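Local coordinates for protein exodeoxyribonuclease III (Neisseria meningitidis, PDB 2JC4) that probably degrades double-stranded DNA from its 3' ends as a magnesium- or manganese-dependent exonuclease of the AP/ExoA repair family, at residues A126-E129 with F130-E134; Q174-Q177 with N178-L182; G205-Q209 with R210-L214; L236-R239 with A240-R243. All coordinates share one frame; numbering follows the deposited sequence.

Contact 1: A126-E129 with F130-E134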
loop_
_atom_site.group_PDB
_atom_site.type_symbol
_atom_site.label_atom_id
_atom_site.label_comp_id
_atom_site.label_asym_id
_atom_site.label_seq_id
_atom_site.Cartn_x
_atom_site.Cartn_y
_atom_site.Cartn_z
ATOM N N ALA A 126 15.185 -4.701 5.396
ATOM C CA ALA A 126 15.128 -3.560 6.324
ATOM C C ALA A 126 13.683 -3.320 6.799
ATOM O O ALA A 126 13.440 -2.994 7.961
ATOM C CB ALA A 126 15.718 -2.301 5.696
ATOM N N LEU A 127 12.722 -3.482 5.903
ATOM C CA LEU A 127 11.336 -3.308 6.305
ATOM C C LEU A 127 10.934 -4.343 7.361
ATOM O O LEU A 127 10.270 -4.015 8.333
ATOM C CB LEU A 127 10.418 -3.430 5.077
ATOM C CG LEU A 127 8.924 -3.336 5.366
ATOM C CD1 LEU A 127 8.567 -1.914 5.922
ATOM C CD2 LEU A 127 8.118 -3.656 4.129
ATOM N N THR A 128 11.310 -5.594 7.132
ATOM C CA THR A 128 10.972 -6.689 8.050
ATOM C C THR A 128 11.446 -6.365 9.479
ATOM O O THR A 128 10.717 -6.564 10.463
ATOM C CB THR A 128 11.586 -8.023 7.536
ATOM O OG1 THR A 128 11.169 -8.207 6.179
ATOM C CG2 THR A 128 11.046 -9.186 8.321
ATOM N N GLU A 129 12.655 -5.839 9.569
ATOM C CA GLU A 129 13.254 -5.484 10.867
ATOM C C GLU A 129 12.448 -4.374 11.562
ATOM O O GLU A 129 12.152 -4.427 12.759
ATOM C CB GLU A 129 14.718 -5.061 10.641
ATOM C CG GLU A 129 15.643 -5.575 11.697
ATOM C CD GLU A 129 17.027 -4.963 11.578
ATOM O OE1 GLU A 129 17.299 -3.974 12.299
ATOM O OE2 GLU A 129 17.807 -5.449 10.736
ATOM N N PHE A 130 12.077 -3.362 10.814
ATOM C CA PHE A 130 11.329 -2.256 11.391
ATOM C C PHE A 130 9.961 -2.729 11.859
ATOM O O PHE A 130 9.536 -2.418 12.986
ATOM C CB PHE A 130 11.146 -1.173 10.333
ATOM C CG PHE A 130 10.243 -0.051 10.751
ATOM C CD1 PHE A 130 10.582 0.774 11.829
ATOM C CD2 PHE A 130 9.091 0.227 10.024
ATOM C CE1 PHE A 130 9.771 1.842 12.207
ATOM C CE2 PHE A 130 8.249 1.303 10.406
ATOM C CZ PHE A 130 8.613 2.124 11.476
ATOM N N VAL A 131 9.265 -3.448 10.979
ATOM C CA VAL A 131 7.905 -3.953 11.292
ATOM C C VAL A 131 7.964 -4.884 12.520
ATOM O O VAL A 131 7.152 -4.752 13.457
ATOM C CB VAL A 131 7.181 -4.600 10.069
ATOM C CG1 VAL A 131 5.790 -5.124 10.505
ATOM C CG2 VAL A 131 6.986 -3.584 8.935
ATOM N N ARG A 132 8.919 -5.804 12.549
ATOM C CA ARG A 132 9.078 -6.707 13.710
ATOM C C ARG A 132 9.170 -5.926 15.075
ATOM O O ARG A 132 8.535 -6.284 16.105
ATOM C CB ARG A 132 10.348 -7.521 13.529
ATOM C CG ARG A 132 10.557 -8.592 14.673
ATOM C CD ARG A 132 11.909 -9.344 14.532
ATOM N NE ARG A 132 11.955 -10.161 13.327
ATOM C CZ ARG A 132 12.831 -10.012 12.329
ATOM N NH1 ARG A 132 13.776 -9.070 12.378
ATOM N NH2 ARG A 132 12.769 -10.831 11.272
ATOM N N ASP A 133 9.967 -4.866 15.058
ATOM C CA ASP A 133 10.172 -4.010 16.211
ATOM C C ASP A 133 8.901 -3.255 16.569
ATOM O O ASP A 133 8.498 -3.211 17.763
ATOM C CB ASP A 133 11.322 -3.042 15.902
ATOM C CG ASP A 133 11.560 -2.011 16.997
ATOM O OD1 ASP A 133 11.672 -2.390 18.176
ATOM O OD2 ASP A 133 11.641 -0.808 16.665
ATOM N N GLU A 134 8.246 -2.691 15.552
ATOM C CA GLU A 134 7.006 -1.941 15.758
ATOM C C GLU A 134 5.931 -2.829 16.374
ATOM O O GLU A 134 5.204 -2.396 17.272
ATOM C CB GLU A 134 6.508 -1.315 14.443
ATOM C CG GLU A 134 7.350 -0.162 13.914
ATOM C CD GLU A 134 7.047 1.123 14.643
ATOM O OE1 GLU A 134 5.877 1.522 14.671
ATOM O OE2 GLU A 134 7.971 1.722 15.202
#
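The guanidinium of Arg132 is set back over the turn that precedes it: the carbonyl oxygen of Thr128 lies over one of its faces, while CA of Glu129 approaches obliquely. The other flat group, the ring of Phe130, carries CG of Glu134 above one face, displaced toward the rim, and stacks with the ring of His77. Arg132 reaches its place by running extended from the backbone and then turning at chi3 (-66°), which folds its end back along the helix. There NH2 meets the methyl CG2 of Thr128 at 3.8 Å, and NH1 sits 4.0 Å from CG of Glu129. The carboxylate and guanidinium planes of this last pair are only 21° apart, yet Glu129 OE2 remains 5.7 Å from Arg132 NH1, too far for a salt bridge. On the inner side Leu127 and Val131 lie side by side and point the same way, with CD1 of Leu127 3.8 Å from CG2 of Val131; they pack against strands 99-105 and 141-144 respectively, the two strands that helix 115-135 connects in a beta-alpha-beta unit. Four i to i+4 backbone bonds run beneath; the first, Phe130 N to Ala126 O, and the last, Asp133 N to Glu129 O, are both 3.2 Å. Salt bridges form further on, where Asp133 and Glu134 both pair with Arg137 and Glu134 also with Arg100. Any attraction between Glu129 and Arg132 is probably weak; within this turn the arginine rests on the Thr128 methyl, CG of Glu129 and the Thr128 carbonyl oxygen, and it also touches Leu182.

Contact 2: Q174-Q177 with N178-L182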
loop_
_atom_site.group_PDB
_atom_site.type_symbol
_atom_site.label_atom_id
_atom_site.label_comp_id
_atom_site.label_asym_id
_atom_site.label_seq_id
_atom_site.Cartn_x
_atom_site.Cartn_y
_atom_site.Cartn_z
ATOM N N GLN A 174 8.779 -15.245 -1.083
ATOM C CA GLN A 174 9.418 -15.467 0.219
ATOM C C GLN A 174 9.571 -14.194 1.050
ATOM O O GLN A 174 9.354 -14.237 2.265
ATOM C CB GLN A 174 10.763 -16.178 0.096
ATOM C CG GLN A 174 11.293 -16.688 1.492
ATOM C CD GLN A 174 10.270 -17.568 2.231
ATOM O OE1 GLN A 174 9.857 -18.639 1.748
ATOM N NE2 GLN A 174 9.865 -17.125 3.408
ATOM N N TRP A 175 9.908 -13.072 0.412
ATOM C CA TRP A 175 9.981 -11.790 1.129
ATOM C C TRP A 175 8.624 -11.386 1.685
ATOM O O TRP A 175 8.549 -10.914 2.817
ATOM C CB TRP A 175 10.553 -10.662 0.260
ATOM C CG TRP A 175 11.893 -11.015 -0.323
ATOM C CD1 TRP A 175 12.798 -11.934 0.161
ATOM C CD2 TRP A 175 12.478 -10.459 -1.515
ATOM N NE1 TRP A 175 13.894 -11.995 -0.678
ATOM C CE2 TRP A 175 13.717 -11.102 -1.712
ATOM C CE3 TRP A 175 12.048 -9.512 -2.454
ATOM C CZ2 TRP A 175 14.540 -10.811 -2.799
ATOM C CZ3 TRP A 175 12.865 -9.229 -3.550
ATOM C CH2 TRP A 175 14.098 -9.873 -3.701
ATOM N N PHE A 176 7.561 -11.626 0.929
ATOM C CA PHE A 176 6.220 -11.357 1.406
ATOM C C PHE A 176 5.893 -12.293 2.582
ATOM O O PHE A 176 5.336 -11.859 3.602
ATOM C CB PHE A 176 5.194 -11.489 0.263
ATOM C CG PHE A 176 3.766 -11.195 0.692
ATOM C CD1 PHE A 176 3.336 -9.873 0.864
ATOM C CD2 PHE A 176 2.874 -12.230 0.952
ATOM C CE1 PHE A 176 2.031 -9.596 1.262
ATOM C CE2 PHE A 176 1.556 -11.946 1.353
ATOM C CZ PHE A 176 1.146 -10.633 1.485
ATOM N N GLN A 177 6.273 -13.561 2.454
ATOM C CA GLN A 177 6.066 -14.529 3.541
ATOM C C GLN A 177 6.818 -14.102 4.801
ATOM O O GLN A 177 6.296 -14.270 5.919
ATOM C CB GLN A 177 6.414 -15.970 3.094
ATOM C CG GLN A 177 6.016 -17.093 4.108
ATOM C CD GLN A 177 4.528 -17.128 4.391
ATOM O OE1 GLN A 177 3.723 -17.205 3.462
ATOM N NE2 GLN A 177 4.148 -17.046 5.661
ATOM N N ASN A 178 8.002 -13.513 4.640
ATOM C CA ASN A 178 8.756 -13.061 5.818
ATOM C C ASN A 178 8.020 -12.013 6.655
ATOM O O ASN A 178 8.209 -11.912 7.871
ATOM C CB ASN A 178 10.135 -12.548 5.428
ATOM C CG ASN A 178 11.006 -13.620 4.812
ATOM O OD1 ASN A 178 10.746 -14.799 4.981
ATOM N ND2 ASN A 178 12.075 -13.208 4.107
ATOM N N LEU A 179 7.196 -11.202 6.006
ATOM C CA LEU A 179 6.342 -10.238 6.708
ATOM C C LEU A 179 5.185 -10.942 7.438
ATOM O O LEU A 179 4.948 -10.695 8.596
ATOM C CB LEU A 179 5.815 -9.188 5.714
ATOM C CG LEU A 179 6.852 -8.245 5.095
ATOM C CD1 LEU A 179 6.211 -7.406 3.970
ATOM C CD2 LEU A 179 7.537 -7.330 6.166
ATOM N N LEU A 180 4.455 -11.811 6.745
ATOM C CA LEU A 180 3.433 -12.629 7.398
ATOM C C LEU A 180 3.981 -13.385 8.637
ATOM O O LEU A 180 3.288 -13.453 9.671
ATOM C CB LEU A 180 2.837 -13.639 6.406
ATOM C CG LEU A 180 2.131 -13.062 5.165
ATOM C CD1 LEU A 180 1.574 -14.184 4.296
ATOM C CD2 LEU A 180 1.031 -12.034 5.534
ATOM N N ASP A 181 5.182 -13.960 8.499
ATOM C CA ASP A 181 5.897 -14.711 9.569
ATOM C C ASP A 181 6.216 -13.882 10.842
ATOM O O ASP A 181 6.441 -14.436 11.941
ATOM C CB ASP A 181 7.205 -15.282 9.007
ATOM C CG ASP A 181 6.980 -16.423 8.030
ATOM O OD1 ASP A 181 5.826 -16.909 7.919
ATOM O OD2 ASP A 181 7.980 -16.824 7.367
ATOM N N LEU A 182 6.158 -12.555 10.719
ATOM C CA LEU A 182 6.209 -11.692 11.916
ATOM C C LEU A 182 5.003 -11.867 12.849
ATOM O O LEU A 182 5.077 -11.488 14.033
ATOM C CB LEU A 182 6.341 -10.199 11.538
ATOM C CG LEU A 182 7.520 -9.862 10.638
ATOM C CD1 LEU A 182 7.491 -8.380 10.193
ATOM C CD2 LEU A 182 8.863 -10.242 11.272
HETATM O O HOH W 1 8.257 -18.774 5.621
#
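Phe176 and Leu180, one turn apart, form the dense side of this helical segment. CE2 of the ring lies 3.7 Å from CD1 of Leu180, and the two side chains meet obliquely; both also rest on Leu220 of strand 217-221, and Phe176 meets the ring of His218. Leu179 joins this side, its CB 3.4 Å from the carbonyl oxygen of Phe176, an oxygen that takes a bond from Leu180 N and a weak one from Leu179 N.

The polar side, where Gln174 and Asp181 are exposed, faces solvent and is built from amides, a carboxylate and an ordered water. Gln177 bends at chi2 (60°), which swings its amide forward to Asp181: NE2 donates to OD1 at 2.8 Å, with OD1 within the amide plane but itself approached from above the carboxylate. Gln174 has the same bend and gives its NE2 to OD1 of Asn178 at 2.9 Å, again from above the acceptor's plane, 37° out of it. The water ties the two pairs together, accepting from Gln174 NE2 at 3.2 Å and donating to Asp181 OD2 at 2.6 Å. Both carboxylate oxygens of Asp181 are thus engaged, which should limit its rotation. Apolar residues inward and polar ones outward, here linked by i to i+4 side-chain bonds, mark an amphipathic helix laid against a sheet, in this case helix 170-180 on one layer of the DNase I-like alpha/beta sandwich.

Contact 3: G205-Q209 with R210-L214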
loop_
_atom_site.group_PDB
_atom_site.type_symbol
_atom_site.label_atom_id
_atom_site.label_comp_id
_atom_site.label_asym_id
_atom_site.label_seq_id
_atom_site.Cartn_x
_atom_site.Cartn_y
_atom_site.Cartn_z
ATOM N N GLY A 205 -2.424 -1.923 -23.281
ATOM C CA GLY A 205 -3.191 -3.078 -23.738
ATOM C C GLY A 205 -4.591 -3.143 -23.146
ATOM O O GLY A 205 -5.254 -4.168 -23.262
ATOM N N ALA A 206 -5.029 -2.056 -22.528
ATOM C CA ALA A 206 -6.360 -1.978 -21.916
ATOM C C ALA A 206 -6.593 -3.131 -20.926
ATOM O O ALA A 206 -7.646 -3.740 -20.950
ATOM C CB ALA A 206 -7.431 -2.023 -23.020
ATOM N N MET A 207 -5.618 -3.438 -20.075
ATOM C CA MET A 207 -5.701 -4.646 -19.249
ATOM C C MET A 207 -6.865 -4.581 -18.236
ATOM O O MET A 207 -7.484 -5.614 -17.916
ATOM C CB MET A 207 -4.364 -4.886 -18.524
ATOM C CG MET A 207 -3.195 -5.098 -19.459
ATOM S SD MET A 207 -3.445 -6.481 -20.581
ATOM C CE MET A 207 -2.844 -7.882 -19.697
ATOM N N PHE A 208 -7.161 -3.385 -17.730
ATOM C CA PHE A 208 -8.301 -3.260 -16.795
ATOM C C PHE A 208 -9.589 -3.690 -17.497
ATOM O O PHE A 208 -10.373 -4.480 -16.958
ATOM C CB PHE A 208 -8.504 -1.827 -16.270
ATOM C CG PHE A 208 -9.751 -1.681 -15.401
ATOM C CD1 PHE A 208 -9.813 -2.293 -14.143
ATOM C CD2 PHE A 208 -10.845 -0.946 -15.843
ATOM C CE1 PHE A 208 -10.962 -2.178 -13.329
ATOM C CE2 PHE A 208 -12.008 -0.839 -15.064
ATOM C CZ PHE A 208 -12.062 -1.467 -13.791
ATOM N N GLN A 209 -9.793 -3.192 -18.719
ATOM C CA GLN A 209 -11.019 -3.562 -19.468
ATOM C C GLN A 209 -11.102 -5.079 -19.785
ATOM O O GLN A 209 -12.190 -5.637 -19.983
ATOM C CB GLN A 209 -11.098 -2.719 -20.741
ATOM C CG GLN A 209 -11.471 -1.226 -20.520
ATOM C CD GLN A 209 -10.295 -0.336 -20.131
ATOM O OE1 GLN A 209 -9.144 -0.758 -20.138
ATOM N NE2 GLN A 209 -10.590 0.900 -19.774
ATOM N N ARG A 210 -9.938 -5.720 -19.847
ATOM C CA ARG A 210 -9.801 -7.176 -20.089
ATOM C C ARG A 210 -9.797 -8.030 -18.797
ATOM O O ARG A 210 -9.825 -9.278 -18.853
ATOM C CB ARG A 210 -8.524 -7.398 -20.908
ATOM C CG ARG A 210 -8.679 -6.767 -22.291
ATOM C CD ARG A 210 -7.347 -6.487 -22.926
ATOM N NE ARG A 210 -6.661 -7.736 -23.264
ATOM C CZ ARG A 210 -5.365 -7.832 -23.596
ATOM N NH1 ARG A 210 -4.577 -6.756 -23.617
ATOM N NH2 ARG A 210 -4.872 -9.014 -23.935
ATOM N N LYS A 211 -9.805 -7.353 -17.643
ATOM C CA LYS A 211 -9.843 -8.016 -16.310
ATOM C C LYS A 211 -8.495 -8.672 -15.927
ATOM O O LYS A 211 -8.445 -9.573 -15.074
ATOM C CB LYS A 211 -10.981 -9.059 -16.222
ATOM C CG LYS A 211 -12.380 -8.591 -16.676
ATOM C CD LYS A 211 -13.503 -9.609 -16.302
ATOM C CE LYS A 211 -13.869 -9.556 -14.819
ATOM N NZ LYS A 211 -14.595 -8.319 -14.432
ATOM N N LEU A 212 -7.402 -8.198 -16.541
ATOM C CA LEU A 212 -6.089 -8.852 -16.454
ATOM C C LEU A 212 -5.128 -8.009 -15.598
ATOM O O LEU A 212 -4.686 -6.949 -15.998
ATOM C CB LEU A 212 -5.526 -9.089 -17.867
ATOM C CG LEU A 212 -6.382 -10.064 -18.740
ATOM C CD1 LEU A 212 -5.712 -10.333 -20.052
ATOM C CD2 LEU A 212 -6.748 -11.397 -18.041
ATOM N N GLY A 213 -4.821 -8.487 -14.405
ATOM C CA GLY A 213 -4.031 -7.691 -13.462
ATOM C C GLY A 213 -3.232 -8.539 -12.460
ATOM O O GLY A 213 -3.153 -9.776 -12.577
ATOM N N LEU A 214 -2.593 -7.851 -11.511
ATOM C CA LEU A 214 -1.891 -8.454 -10.373
ATOM C C LEU A 214 -2.523 -7.955 -9.049
ATOM O O LEU A 214 -2.978 -6.809 -8.952
ATOM C CB LEU A 214 -0.406 -8.107 -10.394
ATOM C CG LEU A 214 0.354 -8.321 -11.726
ATOM C CD1 LEU A 214 1.756 -7.820 -11.507
ATOM C CD2 LEU A 214 0.376 -9.772 -12.122
#
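Met207 and Arg210 fold toward each other on one side of a single helical turn, and their conformations explain how. Met207 bends at both chi2 and chi3 (-58° and -88°), curling so that SD lies over one face of the Arg210 guanidinium, 3.3 Å from NH1, while the methyl CE turns to Leu212. The fit there is tight, CE standing 3.5 Å from CB of Leu212. Arg210 starts with CG beside its backbone N, runs on extended through chi2 and kinks at chi3 (68°), bringing the guanidinium edge to the start of the turn. NH1 then donates to the carbonyl oxygen of Gly205 at 2.7 Å, almost straight and in the guanidinium plane, so the group is fixed at its edge by oxygen and faced by sulfur.

The backbone closes the turn as a Schellman motif. Lys211 adopts positive phi, its N bonds Phe208 O at 3.0 Å, and Leu212 N reaches back to Met207 O at 2.9 Å. The packing of Met207 on Leu212 is the apolar contact that commonly accompanies this motif, joining a residue of the last turn to the one just beyond the reversal.

Phe208 turns from this group to helix 236-239, touching Leu236 and Arg239 and meeting Phe201 edge-to-face. Past the reversal, Gly213 and Leu214 form backbone bonds with Tyr157, Thr199 and Trp200, leading the chain toward strand 217-221.

Contact 4: L236-R239 with A240-R243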
loop_
_atom_site.group_PDB
_atom_site.type_symbol
_atom_site.label_atom_id
_atom_site.label_comp_id
_atom_site.label_asym_id
_atom_site.label_seq_id
_atom_site.Cartn_x
_atom_site.Cartn_y
_atom_site.Cartn_z
ATOM N N LEU A 236 -12.941 -1.098 -7.440
ATOM C CA LEU A 236 -12.891 -1.034 -8.901
ATOM C C LEU A 236 -13.725 0.087 -9.540
ATOM O O LEU A 236 -13.543 0.401 -10.732
ATOM C CB LEU A 236 -13.284 -2.391 -9.487
ATOM C CG LEU A 236 -12.332 -3.531 -9.124
ATOM C CD1 LEU A 236 -12.735 -4.762 -9.890
ATOM C CD2 LEU A 236 -10.836 -3.234 -9.413
ATOM N N GLU A 237 -14.670 0.660 -8.788
ATOM C CA GLU A 237 -15.387 1.858 -9.277
ATOM C C GLU A 237 -14.386 2.976 -9.554
ATOM O O GLU A 237 -14.418 3.613 -10.616
ATOM C CB GLU A 237 -16.423 2.340 -8.247
ATOM C CG GLU A 237 -17.514 1.303 -8.008
ATOM C CD GLU A 237 -18.504 1.720 -6.950
ATOM O OE1 GLU A 237 -18.836 2.936 -6.879
ATOM O OE2 GLU A 237 -18.949 0.811 -6.207
ATOM N N THR A 238 -13.475 3.182 -8.618
ATOM C CA THR A 238 -12.458 4.220 -8.720
ATOM C C THR A 238 -11.503 3.881 -9.868
ATOM O O THR A 238 -11.099 4.763 -10.610
ATOM C CB THR A 238 -11.701 4.401 -7.392
ATOM O OG1 THR A 238 -12.615 4.914 -6.411
ATOM C CG2 THR A 238 -10.553 5.419 -7.520
ATOM N N ARG A 239 -11.141 2.597 -10.009
ATOM C CA ARG A 239 -10.279 2.140 -11.127
ATOM C C ARG A 239 -10.974 2.274 -12.511
ATOM O O ARG A 239 -10.311 2.384 -13.543
ATOM C CB ARG A 239 -9.830 0.692 -10.847
ATOM C CG ARG A 239 -8.787 0.083 -11.829
ATOM C CD ARG A 239 -7.589 0.977 -11.958
ATOM N NE ARG A 239 -6.629 0.498 -12.966
ATOM C CZ ARG A 239 -6.697 0.774 -14.265
ATOM N NH1 ARG A 239 -7.749 1.444 -14.781
ATOM N NH2 ARG A 239 -5.719 0.325 -15.062
ATOM N N ALA A 240 -12.317 2.291 -12.523
ATOM C CA ALA A 240 -13.108 2.415 -13.755
ATOM C C ALA A 240 -13.331 3.851 -14.187
ATOM O O ALA A 240 -13.942 4.088 -15.236
ATOM C CB ALA A 240 -14.496 1.699 -13.606
ATOM N N LEU A 241 -12.841 4.823 -13.417
ATOM C CA LEU A 241 -13.033 6.246 -13.768
ATOM C C LEU A 241 -12.199 6.667 -14.962
ATOM O O LEU A 241 -11.246 5.980 -15.339
ATOM C CB LEU A 241 -12.669 7.148 -12.593
ATOM C CG LEU A 241 -13.477 6.941 -11.304
ATOM C CD1 LEU A 241 -12.838 7.766 -10.152
ATOM C CD2 LEU A 241 -15.019 7.254 -11.478
ATOM N N GLU A 242 -12.568 7.788 -15.582
ATOM C CA GLU A 242 -11.749 8.382 -16.662
ATOM C C GLU A 242 -10.434 8.825 -16.031
ATOM O O GLU A 242 -10.415 9.231 -14.854
ATOM C CB GLU A 242 -12.477 9.593 -17.292
ATOM N N ARG A 243 -9.346 8.699 -16.792
ATOM C CA ARG A 243 -8.006 9.008 -16.317
ATOM C C ARG A 243 -7.722 8.382 -14.924
ATOM O O ARG A 243 -7.456 9.106 -13.971
ATOM C CB ARG A 243 -7.801 10.536 -16.274
HETATM O O HOH W 2 -10.883 3.065 -16.320
#
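Ala240 N closes the short helix 236-239 with two weak bonds, to Leu236 O at 2.9 Å and Glu237 O at 3.1 Å, after which Leu241 N makes another weak one to Thr238 O and the chain straightens. The methyl of Ala240 lies close to the same carbonyls, its CB 3.3 Å from Leu236 O. Leu241 folds back on the turn: with CG beside its own backbone N (chi1 -60°), CG comes within 3.3 Å of Thr238 O and CD1 lies 3.8 Å from Thr238 CA. The leucine thus meets the end of the helix mostly through backbone atoms, the methyl groups of the two side chains being further apart, and it also touches Gln17 of helix 11-23. Thr238 sends its hydroxyl back to Asp235, just ahead of the helix.

In the DNase I-like fold this one-turn helix follows strand 229-234, at the edge of one sheet, and opens the loop leading to strand 250-254. That loop carries Asp246, a ligand of the second magnesium site though no ion is bound to it here, and His247, predicted to bind metal and act as proton acceptor. Arg239 points its side chain into this region, bending at chi2 (53°). NH2 is held by Phe201 O, and NE makes a weak bond to the backbone oxygen of Asp246. The backbone of Arg239 is tied to the turn by a water, which donates to its carbonyl oxygen at 2.9 Å and to Leu241 O at 3.1 Å, and lies near the plane of the Arg239 guanidinium at its edge.

How the contacts relate
The four local contacts fall into two touching pairs. Contacts 1 and 2, with centres 11 Å apart, join where Leu182 CD1 meets Val131 CG1 at 3.7 Å, while Leu179 packs on Thr128, helix 170-180 and the chain beyond it lying along helix 115-135. Contacts 3 and 4, 13 Å apart between centres, meet through Phe208, whose CD1 lies 3.5 Å from CG of Arg239. Contact 1 lies about 34 Å from both contacts 3 and 4, centre to centre, across the chain's middle. Both pairs come near functional residues: the side chain of Leu127 is about 10 Å from that of Tyr105, predicted to be catalytic, and that of Arg239 about 4 Å from that of the metal ligand Asp246.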